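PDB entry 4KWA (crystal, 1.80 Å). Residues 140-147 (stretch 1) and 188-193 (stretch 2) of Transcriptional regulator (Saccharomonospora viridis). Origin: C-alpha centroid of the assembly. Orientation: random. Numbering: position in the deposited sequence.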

ATOM      1  N   GLN A 140     -27.336  16.267   7.399  1.00 38.52           N
ATOM      2  CA  GLN A 140     -27.893  17.050   6.293  1.00 36.66           C
ATOM      3  C   GLN A 140     -28.938  16.229   5.456  1.00 42.94           C
ATOM      4  O   GLN A 140     -29.621  16.790   4.590  1.00 40.57           O
ATOM      5  CB  GLN A 140     -26.735  17.521   5.367  1.00 41.66           C
ATOM      6  CG  GLN A 140     -25.825  18.581   6.003  1.00 37.17           C
ATOM      7  CD  GLN A 140     -24.753  19.100   5.044  1.00 41.15           C
ATOM      8  OE1 GLN A 140     -24.583  18.587   3.966  1.00 33.27           O
ATOM      9  NE2 GLN A 140     -24.072  20.154   5.431  1.00 37.41           N
ATOM     10  N   GLY A 141     -28.972  14.909   5.645  1.00 37.87           N
ATOM     11  CA  GLY A 141     -29.872  13.982   4.955  1.00 39.82           C
ATOM     12  C   GLY A 141     -29.423  13.613   3.556  1.00 43.41           C
ATOM     13  O   GLY A 141     -30.206  13.085   2.751  1.00 44.63           O
ATOM     14  N   VAL A 142     -28.160  13.838   3.232  1.00 36.35           N
ATOM     15  CA  VAL A 142     -27.710  13.471   1.889  1.00 33.57           C
ATOM     16  C   VAL A 142     -26.972  12.158   1.832  1.00 37.81           C
ATOM     17  O   VAL A 142     -26.833  11.576   0.731  1.00 34.60           O
ATOM     18  CB  VAL A 142     -26.926  14.622   1.234  1.00 38.20           C
ATOM     19  CG1 VAL A 142     -26.356  14.206  -0.106  1.00 44.15           C
ATOM     20  CG2 VAL A 142     -27.817  15.856   1.037  1.00 43.42           C
ATOM     21  N   PHE A 143     -26.558  11.673   3.009  1.00 31.06           N
ATOM     22  CA  PHE A 143     -25.864  10.420   3.155  1.00 29.71           C
ATOM     23  C   PHE A 143     -26.726   9.442   3.971  1.00 28.41           C
ATOM     24  O   PHE A 143     -27.374   9.851   4.924  1.00 31.90           O
ATOM     25  CB  PHE A 143     -24.477  10.507   3.869  1.00 26.64           C
ATOM     26  CG  PHE A 143     -23.421  11.289   3.165  1.00 26.61           C
ATOM     27  CD1 PHE A 143     -23.419  11.505   1.811  1.00 27.16           C
ATOM     28  CD2 PHE A 143     -22.357  11.718   3.862  1.00 24.73           C
ATOM     29  CE1 PHE A 143     -22.374  12.253   1.217  1.00 27.44           C
ATOM     30  CE2 PHE A 143     -21.363  12.471   3.292  1.00 30.03           C
ATOM     31  CZ  PHE A 143     -21.360  12.726   1.937  1.00 25.30           C
ATOM     32  N   ARG A 144     -26.687   8.186   3.542  1.00 30.07           N
ATOM     33  CA  ARG A 144     -27.369   7.048   4.195  1.00 34.72           C
ATOM     34  C   ARG A 144     -26.870   6.864   5.645  1.00 33.21           C
ATOM     35  O   ARG A 144     -25.672   7.025   5.944  1.00 30.24           O
ATOM     36  CB  ARG A 144     -26.932   5.689   3.565  1.00 45.33           C
ATOM     37  CG  ARG A 144     -27.523   5.103   2.305  1.00 59.47           C
ATOM     38  CD  ARG A 144     -27.355   3.569   2.445  1.00 49.71           C
ATOM     39  NE  ARG A 144     -25.988   3.112   2.239  1.00 57.55           N
ATOM     40  CZ  ARG A 144     -25.365   2.131   2.899  1.00 53.81           C
ATOM     41  NH1 ARG A 144     -25.871   1.553   4.003  1.00 47.31           N
ATOM     42  NH2 ARG A 144     -24.130   1.831   2.534  1.00 53.35           N
ATOM     43  N   ASP A 145     -27.726   6.337   6.497  1.00 34.06           N
ATOM     44  CA  ASP A 145     -27.356   6.018   7.866  1.00 34.12           C
ATOM     45  C   ASP A 145     -26.519   4.759   7.819  1.00 40.16           C
ATOM     46  O   ASP A 145     -26.909   3.770   7.183  1.00 42.69           O
ATOM     47  CB  ASP A 145     -28.661   5.717   8.657  1.00 36.61           C
ATOM     48  CG  ASP A 145     -28.441   5.490  10.175  1.00 43.44           C
ATOM     49  OD1 ASP A 145     -27.415   5.894  10.734  1.00 47.90           O
ATOM     50  OD2 ASP A 145     -29.340   4.880  10.825  1.00 40.47           O
ATOM     51  N   GLN A 146     -25.384   4.758   8.516  1.00 33.61           N
ATOM     52  CA  GLN A 146     -24.476   3.676   8.435  1.00 40.87           C
ATOM     53  C   GLN A 146     -23.393   4.066   9.452  1.00 36.92           C
ATOM     54  O   GLN A 146     -23.235   5.281   9.764  1.00 35.14           O
ATOM     55  CB  GLN A 146     -23.926   3.792   7.023  1.00 49.89           C
ATOM     56  CG  GLN A 146     -23.383   2.631   6.309  1.00 57.43           C
ATOM     57  CD  GLN A 146     -22.518   3.108   5.116  1.00 52.42           C
ATOM     58  OE1 GLN A 146     -22.922   3.893   4.181  1.00 45.23           O
ATOM     59  NE2 GLN A 146     -21.328   2.635   5.145  1.00 47.06           N
ATOM     60  N   ASP A 147     -22.668   3.091   9.983  1.00 35.52           N
ATOM     61  CA  ASP A 147     -21.603   3.413  10.932  1.00 37.18           C
ATOM     62  C   ASP A 147     -20.481   4.135  10.158  1.00 33.61           C
ATOM     63  O   ASP A 147     -19.902   3.622   9.175  1.00 29.65           O
ATOM     64  CB  ASP A 147     -21.127   2.158  11.617  1.00 41.31           C
ATOM     65  CG  ASP A 147     -20.009   2.384  12.558  1.00 45.01           C
ATOM     66  OD1 ASP A 147     -18.913   2.732  12.116  1.00 49.21           O
ATOM     67  OD2 ASP A 147     -20.198   2.126  13.766  1.00 52.12           O
ATOM     68  N   HIS A 188     -23.066   5.349  -4.774  1.00 28.56           N
ATOM     69  CA  HIS A 188     -23.900   4.166  -4.502  1.00 33.81           C
ATOM     70  C   HIS A 188     -23.820   3.536  -3.116  1.00 33.86           C
ATOM     71  O   HIS A 188     -24.657   2.728  -2.746  1.00 37.70           O
ATOM     72  CB  HIS A 188     -23.616   3.114  -5.568  1.00 42.06           C
ATOM     73  CG  HIS A 188     -23.842   3.627  -6.952  1.00 51.14           C
ATOM     74  ND1 HIS A 188     -22.903   3.522  -7.950  1.00 59.75           N
ATOM     75  CD2 HIS A 188     -24.853   4.377  -7.461  1.00 55.52           C
ATOM     76  CE1 HIS A 188     -23.358   4.114  -9.039  1.00 51.92           C
ATOM     77  NE2 HIS A 188     -24.536   4.645  -8.766  1.00 61.55           N
ATOM     78  N   ASN A 189     -22.761   3.854  -2.375  1.00 30.09           N
ATOM     79  CA  ASN A 189     -22.601   3.295  -1.026  1.00 35.77           C
ATOM     80  C   ASN A 189     -22.757   4.260   0.072  1.00 35.22           C
ATOM     81  O   ASN A 189     -22.940   3.848   1.220  1.00 41.68           O
ATOM     82  CB  ASN A 189     -21.248   2.620  -0.850  1.00 37.06           C
ATOM     83  CG  ASN A 189     -21.157   1.317  -1.596  1.00 48.89           C
ATOM     84  OD1 ASN A 189     -21.019   1.292  -2.807  1.00 52.73           O
ATOM     85  ND2 ASN A 189     -21.188   0.237  -0.862  1.00 51.92           N
ATOM     86  N   ILE A 190     -22.563   5.545  -0.239  1.00 29.04           N
ATOM     87  CA  ILE A 190     -22.627   6.612   0.760  1.00 26.92           C
ATOM     88  C   ILE A 190     -23.860   7.487   0.618  1.00 33.68           C
ATOM     89  O   ILE A 190     -24.561   7.731   1.585  1.00 27.52           O
ATOM     90  CB  ILE A 190     -21.356   7.453   0.791  1.00 29.67           C
ATOM     91  CG1 ILE A 190     -20.104   6.551   0.890  1.00 31.05           C
ATOM     92  CG2 ILE A 190     -21.356   8.453   1.926  1.00 29.12           C
ATOM     93  CD1 ILE A 190     -18.792   7.252   1.009  1.00 33.60           C
ATOM     94  N   VAL A 191     -24.126   7.969  -0.591  1.00 31.96           N
ATOM     95  CA  VAL A 191     -25.237   8.867  -0.834  1.00 31.32           C
ATOM     96  C   VAL A 191     -26.595   8.180  -0.646  1.00 31.89           C
ATOM     97  O   VAL A 191     -26.807   7.044  -1.129  1.00 37.43           O
ATOM     98  CB  VAL A 191     -25.110   9.536  -2.221  1.00 33.91           C
ATOM     99  CG1 VAL A 191     -26.398  10.319  -2.645  1.00 43.45           C
ATOM    100  CG2 VAL A 191     -23.902  10.417  -2.264  1.00 33.04           C
ATOM    101  N   GLU A 192     -27.494   8.910   0.025  1.00 40.37           N
ATOM    102  CA  GLU A 192     -28.868   8.509   0.381  1.00 46.18           C
ATOM    103  C   GLU A 192     -29.772   8.368  -0.859  1.00 54.16           C
ATOM    104  O   GLU A 192     -30.018   9.358  -1.549  1.00 51.07           O
ATOM    105  CB  GLU A 192     -29.447   9.564   1.378  1.00 48.46           C
ATOM    106  CG  GLU A 192     -30.846   9.341   1.964  1.00 54.92           C
ATOM    107  CD  GLU A 192     -31.029   7.985   2.616  1.00 51.68           C
ATOM    108  OE1 GLU A 192     -31.251   7.934   3.815  1.00 50.23           O
ATOM    109  OE2 GLU A 192     -30.878   6.972   1.956  1.00 55.21           O
ATOM    110  N   ARG A 193     -30.254   7.135  -1.092  1.00 65.49           N
ATOM    111  CA  ARG A 193     -31.172   6.754  -2.199  1.00 65.70           C
ATOM    112  C   ARG A 193     -32.601   7.265  -2.034  1.00 48.39           C
ATOM    113  O   ARG A 193     -32.839   8.430  -1.685  1.00 66.39           O
ATOM    114  CB  ARG A 193     -31.232   5.228  -2.270  1.00 74.08           C
ATOM    115  CG  ARG A 193     -32.344   4.668  -3.132  1.00 86.84           C
ATOM    116  CD  ARG A 193     -32.166   3.171  -3.330  1.00 96.86           C
ATOM    117  NE  ARG A 193     -32.334   2.368  -2.119  1.00 99.19           N
ATOM    118  CZ  ARG A 193     -33.418   1.650  -1.821  1.00102.72           C
ATOM    119  NH1 ARG A 193     -34.452   1.597  -2.660  1.00 98.39           N
ATOM    120  NH2 ARG A 193     -33.460   0.958  -0.688  1.00 94.68           N
TER
HETATM  121  O   HOH W   1     -23.593   6.895   3.960  1.00 39.75           O
HETATM  122  O   HOH W   2     -26.098   4.333  -0.587  1.00 42.91           O

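The two stretches meet through a single beta bridge that pairs Phe143 with Val191, their CA atoms 4.3 Å apart. Two backbone hydrogen bonds frame it. Glu192 N donates to Val142 O at 2.8 Å and is nearly linear, with an angle of 173° at the hydrogen. Arg144 N donates to Ile190 O at 2.9 Å, with an angle of 158°. Both bonds are made by the residues next to the bridged pair, so neither Phe143 nor Val191 supplies a backbone N or O to them. The same two carbonyls also take CA-H...O contacts from the bridged residues: Val191 CA lies 3.5 Å from Val142 O, and Phe143 CA lies 3.4 Å from Ile190 O.

The side chain of Arg144 reaches the backbone carbonyl of Asn189. Its NH2 donates to Asn189 O at 2.7 Å, and its NE makes a weak bond to the same Asn189 O at 3.3 Å. This oxygen sits at the edge of the guanidinium, near its plane, where the N-H groups point. Arg144 has the largest area covered by the other stretch, 86 Å².

Apolar packing centres on the buried Phe143 ring. Ile190 CG2 lies over one face, 3.7 Å from the ring centroid and 14° off the normal, a CH-pi contact. Val191 adds a looser contact, with its CG2 4.2 Å from Phe143 CE1.

Glu192 lies along the chain of stretch 1: its CB is 3.8 Å from Phe143 C and 3.9 Å from Gly141 O, and its OE2 is 3.9 Å from Arg144 CG.

Two waters extend the polar network. Water 1 lies 2.9 Å from Arg144 O and 2.7 Å from Ile190 O. Water 2 donates to Val191 O at 2.9 Å and makes weak bonds to Arg144 NE and His188 O, both at 3.1 Å.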